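Local atomic coordinates of regulatory protein MarR (PDB entry 3U2R), a protein that probably binds DNA as a transcription factor of the MarR family, through a winged helix-turn-helix domain. Residues F42-L55 against R81-L93. Numbering follows the deposited sequence.
Sequences FELSAQQYNTLRLL and RLIDRLDDRGLVL
Q48 packs against L82, R85 and L86, its extended chain reaching across to helix 78-88, NE2 leading. With CG anti to its own carbonyl carbon (chi1 -76°), the side chain slides past L82 in the opposite sense, CG to CG at 3.7 Å, and its NE2 gives a weak but nearly straight bond to L82 O (3.3 Å). That same nitrogen sits over one face of the R85 guanidinium, the two planes 35° apart. The other end of the amide is held by S45: OE1 accepts from S45 N in the carbonyl plane, on a lone pair, and from S45 OG above that plane, while Q48 N bonds back to S45 OG. This capping box starts helix 46-58 and fixes the rotation of the amide, leaving NE2 facing L82 O. With an alanine here, S45 N would probably be left without this acceptor, L82 O would lose its weak side-chain donor, and a gap would be likely to open beside L82 and L86. The two methyls of L82 part, CD1 against Q47 and CD2 3.6 Å from T51 OG1, whose hydroxyl is tied down to Q47 O. Deeper in, L86 CD1 meets L52 CD2 at 3.9 Å, and V92 CG1 touches both L52 CD2 (3.8 Å) and L55 CD1. At the far end R89, bent at chi2 and chi3, presents the edge of its guanidinium to the 42-44 turn: NH2 bonds F42 O at 2.8 Å, nearly along the C=O axis, and NH1 bonds E43 O at 3.0 Å from above that carbonyl's plane. It thus ties the Schellman turn at E43 to the one at G90. The axes of 46-55 and 81-88 cross at -70°, 10.3 Å apart at closest approach; L52 and L55 continue onto strand 103-108, L52 and L91 onto helix 110-148.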
ATOM      1  N   PHE A  42     -12.875   7.023  25.686  1.00 53.57           N
ATOM      2  CA  PHE A  42     -13.583   6.241  26.678  1.00 52.55           C
ATOM      3  C   PHE A  42     -12.906   6.335  28.066  1.00 57.60           C
ATOM      4  O   PHE A  42     -13.302   5.627  29.003  1.00 54.89           O
ATOM      5  CB  PHE A  42     -13.674   4.803  26.219  1.00 51.87           C
ATOM      6  CG  PHE A  42     -14.492   4.641  24.952  1.00 54.81           C
ATOM      7  CD1 PHE A  42     -13.923   4.862  23.706  1.00 57.48           C
ATOM      8  CD2 PHE A  42     -15.862   4.407  25.013  1.00 57.45           C
ATOM      9  CE1 PHE A  42     -14.664   4.711  22.554  1.00 59.18           C
ATOM     10  CE2 PHE A  42     -16.605   4.239  23.854  1.00 59.67           C
ATOM     11  CZ  PHE A  42     -16.011   4.398  22.635  1.00 58.51           C
ATOM     12  N   GLU A  43     -11.939   7.266  28.198  1.00 54.99           N
ATOM     13  CA  GLU A  43     -11.126   7.486  29.355  1.00 55.68           C
ATOM     14  C   GLU A  43     -10.399   6.191  29.761  1.00 56.74           C
ATOM     15  O   GLU A  43     -10.333   5.820  30.924  1.00 54.18           O
ATOM     16  CB  GLU A  43     -11.952   8.099  30.485  1.00 59.53           C
ATOM     17  CG  GLU A  43     -12.447   9.508  30.159  1.00 80.81           C
ATOM     18  CD  GLU A  43     -12.033  10.594  31.137  1.00120.57           C
ATOM     19  OE1 GLU A  43     -11.563  11.658  30.672  1.00124.49           O
ATOM     20  OE2 GLU A  43     -12.177  10.384  32.364  1.00118.13           O
ATOM     21  N   LEU A  44      -9.813   5.530  28.769  1.00 54.47           N
ATOM     22  CA  LEU A  44      -9.030   4.318  28.961  1.00 51.03           C
ATOM     23  C   LEU A  44      -7.703   4.428  28.303  1.00 51.56           C
ATOM     24  O   LEU A  44      -7.519   5.245  27.426  1.00 51.83           O
ATOM     25  CB  LEU A  44      -9.713   3.090  28.330  1.00 48.77           C
ATOM     26  CG  LEU A  44     -11.022   2.622  28.871  1.00 52.27           C
ATOM     27  CD1 LEU A  44     -11.608   1.541  27.935  1.00 50.42           C
ATOM     28  CD2 LEU A  44     -10.870   2.094  30.279  1.00 50.85           C
ATOM     29  N   SER A  45      -6.812   3.531  28.683  1.00 49.76           N
ATOM     30  CA  SER A  45      -5.528   3.248  28.066  1.00 48.72           C
ATOM     31  C   SER A  45      -5.664   1.895  27.444  1.00 50.39           C
ATOM     32  O   SER A  45      -6.575   1.119  27.791  1.00 46.68           O
ATOM     33  CB  SER A  45      -4.414   3.234  29.104  1.00 53.67           C
ATOM     34  OG  SER A  45      -4.784   2.391  30.193  1.00 57.99           O
ATOM     35  N   ALA A  46      -4.734   1.585  26.551  1.00 49.80           N
ATOM     36  CA  ALA A  46      -4.709   0.300  25.894  1.00 49.70           C
ATOM     37  C   ALA A  46      -4.467  -0.808  26.929  1.00 52.78           C
ATOM     38  O   ALA A  46      -5.034  -1.880  26.782  1.00 52.54           O
ATOM     39  CB  ALA A  46      -3.626   0.273  24.813  1.00 51.34           C
ATOM     40  N   GLN A  47      -3.675  -0.531  27.995  1.00 50.98           N
ATOM     41  CA  GLN A  47      -3.387  -1.530  29.027  1.00 50.29           C
ATOM     42  C   GLN A  47      -4.663  -1.827  29.819  1.00 49.45           C
ATOM     43  O   GLN A  47      -4.866  -2.971  30.211  1.00 45.61           O
ATOM     44  CB  GLN A  47      -2.231  -1.106  29.958  1.00 53.13           C
ATOM     45  CG  GLN A  47      -1.600  -2.289  30.655  1.00 64.02           C
ATOM     46  CD  GLN A  47      -0.338  -1.938  31.436  1.00 87.20           C
ATOM     47  OE1 GLN A  47      -0.259  -0.913  32.137  1.00 82.18           O
ATOM     48  NE2 GLN A  47       0.670  -2.812  31.377  1.00 73.18           N
ATOM     49  N   GLN A  48      -5.534  -0.813  29.994  1.00 46.65           N
ATOM     50  CA  GLN A  48      -6.846  -1.017  30.647  1.00 47.49           C
ATOM     51  C   GLN A  48      -7.768  -1.826  29.741  1.00 48.17           C
ATOM     52  O   GLN A  48      -8.399  -2.747  30.210  1.00 45.84           O
ATOM     53  CB  GLN A  48      -7.497   0.285  31.038  1.00 49.22           C
ATOM     54  CG  GLN A  48      -6.875   0.904  32.278  1.00 50.28           C
ATOM     55  CD  GLN A  48      -7.465   2.260  32.559  1.00 57.40           C
ATOM     56  OE1 GLN A  48      -7.579   3.091  31.688  1.00 61.42           O
ATOM     57  NE2 GLN A  48      -7.762   2.567  33.784  1.00 63.29           N
ATOM     58  N   TYR A  49      -7.757  -1.562  28.427  1.00 46.97           N
ATOM     59  CA  TYR A  49      -8.545  -2.351  27.472  1.00 44.35           C
ATOM     60  C   TYR A  49      -8.069  -3.814  27.509  1.00 45.91           C
ATOM     61  O   TYR A  49      -8.895  -4.735  27.514  1.00 42.27           O
ATOM     62  CB  TYR A  49      -8.391  -1.733  26.063  1.00 46.25           C
ATOM     63  CG  TYR A  49      -9.052  -2.538  24.953  1.00 45.87           C
ATOM     64  CD1 TYR A  49     -10.412  -2.453  24.725  1.00 48.20           C
ATOM     65  CD2 TYR A  49      -8.310  -3.369  24.135  1.00 46.59           C
ATOM     66  CE1 TYR A  49     -11.039  -3.240  23.761  1.00 49.37           C
ATOM     67  CE2 TYR A  49      -8.913  -4.111  23.120  1.00 48.93           C
ATOM     68  CZ  TYR A  49     -10.283  -4.012  22.913  1.00 56.69           C
ATOM     69  OH  TYR A  49     -10.949  -4.737  21.955  1.00 67.41           O
ATOM     70  N   ASN A  50      -6.716  -4.009  27.525  1.00 43.63           N
ATOM     71  CA  ASN A  50      -6.071  -5.324  27.548  1.00 42.96           C
ATOM     72  C   ASN A  50      -6.432  -6.082  28.841  1.00 43.55           C
ATOM     73  O   ASN A  50      -6.782  -7.237  28.776  1.00 42.20           O
ATOM     74  CB  ASN A  50      -4.577  -5.196  27.404  1.00 46.70           C
ATOM     75  CG  ASN A  50      -4.137  -4.824  26.019  1.00 54.33           C
ATOM     76  OD1 ASN A  50      -4.885  -4.886  25.054  1.00 50.47           O
ATOM     77  ND2 ASN A  50      -2.873  -4.602  25.872  1.00 46.60           N
ATOM     78  N   THR A  51      -6.531  -5.394  29.956  1.00 42.09           N
ATOM     79  CA  THR A  51      -7.020  -5.992  31.222  1.00 40.40           C
ATOM     80  C   THR A  51      -8.493  -6.388  31.094  1.00 46.36           C
ATOM     81  O   THR A  51      -8.877  -7.523  31.387  1.00 46.71           O
ATOM     82  CB  THR A  51      -6.810  -5.001  32.360  1.00 49.79           C
ATOM     83  OG1 THR A  51      -5.420  -4.654  32.431  1.00 43.32           O
ATOM     84  CG2 THR A  51      -7.260  -5.537  33.673  1.00 47.35           C
ATOM     85  N   LEU A  52      -9.334  -5.480  30.610  1.00 43.45           N
ATOM     86  CA  LEU A  52     -10.727  -5.837  30.471  1.00 41.89           C
ATOM     87  C   LEU A  52     -10.907  -7.029  29.531  1.00 45.53           C
ATOM     88  O   LEU A  52     -11.671  -7.905  29.864  1.00 45.51           O
ATOM     89  CB  LEU A  52     -11.547  -4.639  29.976  1.00 41.25           C
ATOM     90  CG  LEU A  52     -11.643  -3.407  30.928  1.00 44.54           C
ATOM     91  CD1 LEU A  52     -12.279  -2.195  30.229  1.00 45.35           C
ATOM     92  CD2 LEU A  52     -12.507  -3.701  32.181  1.00 38.83           C
ATOM     93  N   ARG A  53     -10.191  -7.096  28.395  1.00 47.37           N
ATOM     94  CA  ARG A  53     -10.297  -8.225  27.442  1.00 50.16           C
ATOM     95  C   ARG A  53      -9.848  -9.530  28.070  1.00 56.25           C
ATOM     96  O   ARG A  53     -10.400 -10.586  27.784  1.00 57.94           O
ATOM     97  CB  ARG A  53      -9.434  -7.968  26.195  1.00 49.40           C
ATOM     98  CG  ARG A  53     -10.039  -7.048  25.146  1.00 63.58           C
ATOM     99  CD  ARG A  53     -10.809  -7.828  24.109  1.00 82.46           C
ATOM    100  NE  ARG A  53     -10.028  -8.889  23.453  1.00100.99           N
ATOM    101  CZ  ARG A  53      -9.161  -8.727  22.451  1.00119.66           C
ATOM    102  NH1 ARG A  53      -8.925  -7.523  21.951  1.00108.98           N
ATOM    103  NH2 ARG A  53      -8.523  -9.774  21.944  1.00110.45           N
ATOM    104  N   LEU A  54      -8.781  -9.457  28.848  1.00 52.89           N
ATOM    105  CA  LEU A  54      -8.247 -10.625  29.563  1.00 55.19           C
ATOM    106  C   LEU A  54      -9.301 -11.097  30.588  1.00 56.00           C
ATOM    107  O   LEU A  54      -9.570 -12.293  30.685  1.00 56.52           O
ATOM    108  CB  LEU A  54      -6.929 -10.216  30.252  1.00 55.97           C
ATOM    109  CG  LEU A  54      -6.181 -11.223  31.096  1.00 64.67           C
ATOM    110  CD1 LEU A  54      -5.696 -12.416  30.250  1.00 66.20           C
ATOM    111  CD2 LEU A  54      -4.967 -10.580  31.711  1.00 67.25           C
ATOM    112  N   LEU A  55      -9.973 -10.157  31.283  1.00 48.58           N
ATOM    113  CA  LEU A  55     -10.972 -10.592  32.246  1.00 48.53           C
ATOM    114  C   LEU A  55     -12.219 -11.159  31.568  1.00 50.83           C
ATOM    115  O   LEU A  55     -12.889 -12.002  32.164  1.00 49.96           O
ATOM    116  CB  LEU A  55     -11.331  -9.490  33.266  1.00 47.48           C
ATOM    117  CG  LEU A  55     -10.155  -9.041  34.125  1.00 48.54           C
ATOM    118  CD1 LEU A  55     -10.566  -7.948  35.072  1.00 48.11           C
ATOM    119  CD2 LEU A  55      -9.548 -10.188  34.869  1.00 45.70           C
ATOM    120  N   ARG A  81      -3.066   0.534  40.354  1.00 69.75           N
ATOM    121  CA  ARG A  81      -3.663   1.866  40.146  1.00 71.20           C
ATOM    122  C   ARG A  81      -4.616   1.812  38.932  1.00 70.73           C
ATOM    123  O   ARG A  81      -5.745   2.304  38.962  1.00 68.45           O
ATOM    124  CB  ARG A  81      -2.573   2.940  39.932  1.00 74.86           C
ATOM    125  CG  ARG A  81      -2.007   3.504  41.233  1.00 96.55           C
ATOM    126  CD  ARG A  81      -0.621   4.142  41.062  1.00122.71           C
ATOM    127  NE  ARG A  81      -0.657   5.455  40.402  1.00138.24           N
ATOM    128  CZ  ARG A  81      -0.911   6.622  41.000  1.00156.16           C
ATOM    129  NH1 ARG A  81      -1.187   6.669  42.303  1.00139.92           N
ATOM    130  NH2 ARG A  81      -0.904   7.751  40.297  1.00147.79           N
ATOM    131  N   LEU A  82      -4.122   1.190  37.874  1.00 66.15           N
ATOM    132  CA  LEU A  82      -4.837   0.904  36.631  1.00 64.81           C
ATOM    133  C   LEU A  82      -6.202   0.229  36.956  1.00 63.31           C
ATOM    134  O   LEU A  82      -7.233   0.704  36.510  1.00 60.01           O
ATOM    135  CB  LEU A  82      -3.913  -0.003  35.820  1.00 65.70           C
ATOM    136  CG  LEU A  82      -4.346  -0.616  34.539  1.00 69.06           C
ATOM    137  CD1 LEU A  82      -3.117  -1.000  33.716  1.00 70.85           C
ATOM    138  CD2 LEU A  82      -5.160  -1.885  34.752  1.00 68.10           C
ATOM    139  N   ILE A  83      -6.189  -0.821  37.783  1.00 58.21           N
ATOM    140  CA  ILE A  83      -7.381  -1.568  38.150  1.00 55.83           C
ATOM    141  C   ILE A  83      -8.254  -0.714  39.079  1.00 58.93           C
ATOM    142  O   ILE A  83      -9.468  -0.816  38.968  1.00 58.10           O
ATOM    143  CB  ILE A  83      -7.004  -2.965  38.771  1.00 59.14           C
ATOM    144  CG1 ILE A  83      -6.551  -3.919  37.656  1.00 58.89           C
ATOM    145  CG2 ILE A  83      -8.191  -3.652  39.538  1.00 58.85           C
ATOM    146  CD1 ILE A  83      -5.887  -5.144  38.157  1.00 66.55           C
ATOM    147  N   ASP A  84      -7.652   0.102  39.989  1.00 54.08           N
ATOM    148  CA  ASP A  84      -8.366   1.024  40.881  1.00 53.86           C
ATOM    149  C   ASP A  84      -9.301   1.901  40.062  1.00 57.93           C
ATOM    150  O   ASP A  84     -10.432   2.107  40.460  1.00 57.34           O
ATOM    151  CB  ASP A  84      -7.390   1.978  41.654  1.00 57.46           C
ATOM    152  CG  ASP A  84      -6.549   1.450  42.805  1.00 70.80           C
ATOM    153  OD1 ASP A  84      -6.750   0.269  43.206  1.00 67.44           O
ATOM    154  OD2 ASP A  84      -5.703   2.243  43.346  1.00 78.87           O
ATOM    155  N   ARG A  85      -8.799   2.466  38.945  1.00 53.70           N
ATOM    156  CA  ARG A  85      -9.607   3.307  38.058  1.00 55.12           C
ATOM    157  C   ARG A  85     -10.760   2.509  37.493  1.00 56.56           C
ATOM    158  O   ARG A  85     -11.894   2.991  37.496  1.00 57.82           O
ATOM    159  CB  ARG A  85      -8.760   3.887  36.907  1.00 60.85           C
ATOM    160  CG  ARG A  85      -7.814   4.998  37.368  1.00 79.28           C
ATOM    161  CD  ARG A  85      -7.025   5.577  36.204  1.00 97.84           C
ATOM    162  NE  ARG A  85      -5.798   4.824  35.932  1.00106.05           N
ATOM    163  CZ  ARG A  85      -5.051   4.950  34.835  1.00115.91           C
ATOM    164  NH1 ARG A  85      -5.400   5.804  33.872  1.00107.16           N
ATOM    165  NH2 ARG A  85      -3.956   4.212  34.684  1.00 86.37           N
ATOM    166  N   LEU A  86     -10.481   1.274  37.030  1.00 48.70           N
ATOM    167  CA  LEU A  86     -11.540   0.386  36.511  1.00 46.07           C
ATOM    168  C   LEU A  86     -12.565   0.020  37.596  1.00 49.07           C
ATOM    169  O   LEU A  86     -13.753  -0.021  37.304  1.00 50.26           O
ATOM    170  CB  LEU A  86     -10.971  -0.902  35.904  1.00 44.09           C
ATOM    171  CG  LEU A  86     -10.033  -0.716  34.730  1.00 47.30           C
ATOM    172  CD1 LEU A  86      -9.581  -2.071  34.250  1.00 45.70           C
ATOM    173  CD2 LEU A  86     -10.726   0.133  33.629  1.00 45.86           C
ATOM    174  N   ASP A  87     -12.125  -0.238  38.807  1.00 47.33           N
ATOM    175  CA  ASP A  87     -13.027  -0.482  39.996  1.00 46.03           C
ATOM    176  C   ASP A  87     -13.850   0.745  40.315  1.00 53.65           C
ATOM    177  O   ASP A  87     -15.061   0.623  40.523  1.00 55.26           O
ATOM    178  CB  ASP A  87     -12.208  -0.831  41.226  1.00 49.84           C
ATOM    179  CG  ASP A  87     -12.967  -1.637  42.276  1.00 60.14           C
ATOM    180  OD1 ASP A  87     -14.144  -1.369  42.486  1.00 57.94           O
ATOM    181  OD2 ASP A  87     -12.363  -2.524  42.897  1.00 70.01           O
ATOM    182  N   ASP A  88     -13.247   1.955  40.273  1.00 49.66           N
ATOM    183  CA  ASP A  88     -14.035   3.144  40.605  1.00 50.26           C
ATOM    184  C   ASP A  88     -15.122   3.375  39.595  1.00 53.91           C
ATOM    185  O   ASP A  88     -16.166   3.880  39.948  1.00 52.39           O
ATOM    186  CB  ASP A  88     -13.143   4.394  40.703  1.00 54.29           C
ATOM    187  CG  ASP A  88     -12.169   4.340  41.861  1.00 69.20           C
ATOM    188  OD1 ASP A  88     -12.478   3.648  42.880  1.00 69.29           O
ATOM    189  OD2 ASP A  88     -11.094   4.967  41.755  1.00 82.31           O
ATOM    190  N   ARG A  89     -14.866   3.012  38.324  1.00 53.17           N
ATOM    191  CA  ARG A  89     -15.844   3.139  37.258  1.00 52.54           C
ATOM    192  C   ARG A  89     -16.907   1.993  37.272  1.00 53.88           C
ATOM    193  O   ARG A  89     -17.787   1.984  36.408  1.00 53.78           O
ATOM    194  CB  ARG A  89     -15.149   3.128  35.895  1.00 55.22           C
ATOM    195  CG  ARG A  89     -14.032   4.170  35.688  1.00 74.90           C
ATOM    196  CD  ARG A  89     -14.396   5.317  34.780  1.00 78.29           C
ATOM    197  NE  ARG A  89     -14.853   4.936  33.434  1.00 64.37           N
ATOM    198  CZ  ARG A  89     -14.111   4.848  32.330  1.00 73.80           C
ATOM    199  NH1 ARG A  89     -12.792   5.054  32.379  1.00 62.20           N
ATOM    200  NH2 ARG A  89     -14.677   4.548  31.167  1.00 60.95           N
ATOM    201  N   GLY A  90     -16.836   1.049  38.212  1.00 48.62           N
ATOM    202  CA  GLY A  90     -17.789  -0.065  38.275  1.00 45.32           C
ATOM    203  C   GLY A  90     -17.559  -1.044  37.127  1.00 46.91           C
ATOM    204  O   GLY A  90     -18.450  -1.773  36.742  1.00 45.24           O
ATOM    205  N   LEU A  91     -16.377  -1.034  36.497  1.00 46.07           N
ATOM    206  CA  LEU A  91     -16.143  -1.896  35.327  1.00 43.84           C
ATOM    207  C   LEU A  91     -15.598  -3.278  35.717  1.00 47.94           C
ATOM    208  O   LEU A  91     -15.662  -4.209  34.900  1.00 46.75           O
ATOM    209  CB  LEU A  91     -15.177  -1.213  34.342  1.00 43.36           C
ATOM    210  CG  LEU A  91     -15.676   0.082  33.740  1.00 47.27           C
ATOM    211  CD1 LEU A  91     -14.577   0.694  32.945  1.00 47.70           C
ATOM    212  CD2 LEU A  91     -16.922  -0.114  32.840  1.00 47.79           C
ATOM    213  N   VAL A  92     -15.002  -3.382  36.910  1.00 45.15           N
ATOM    214  CA  VAL A  92     -14.460  -4.619  37.465  1.00 44.44           C
ATOM    215  C   VAL A  92     -14.860  -4.735  38.926  1.00 48.67           C
ATOM    216  O   VAL A  92     -15.221  -3.738  39.514  1.00 49.10           O
ATOM    217  CB  VAL A  92     -12.961  -4.731  37.323  1.00 47.39           C
ATOM    218  CG1 VAL A  92     -12.543  -4.631  35.874  1.00 46.67           C
ATOM    219  CG2 VAL A  92     -12.241  -3.706  38.205  1.00 48.69           C
ATOM    220  N   LEU A  93     -14.878  -5.947  39.466  1.00 45.88           N
ATOM    221  CA  LEU A  93     -15.221  -6.203  40.870  1.00 45.69           C
ATOM    222  C   LEU A  93     -14.056  -6.926  41.558  1.00 49.24           C
ATOM    223  O   LEU A  93     -13.635  -7.981  41.115  1.00 45.26           O
ATOM    224  CB  LEU A  93     -16.495  -7.018  40.970  1.00 45.67           C
ATOM    225  CG  LEU A  93     -17.012  -7.229  42.394  1.00 53.01           C
ATOM    226  CD1 LEU A  93     -17.458  -5.946  43.011  1.00 52.61           C
ATOM    227  CD2 LEU A  93     -18.071  -8.199  42.430  1.00 54.38           C
TER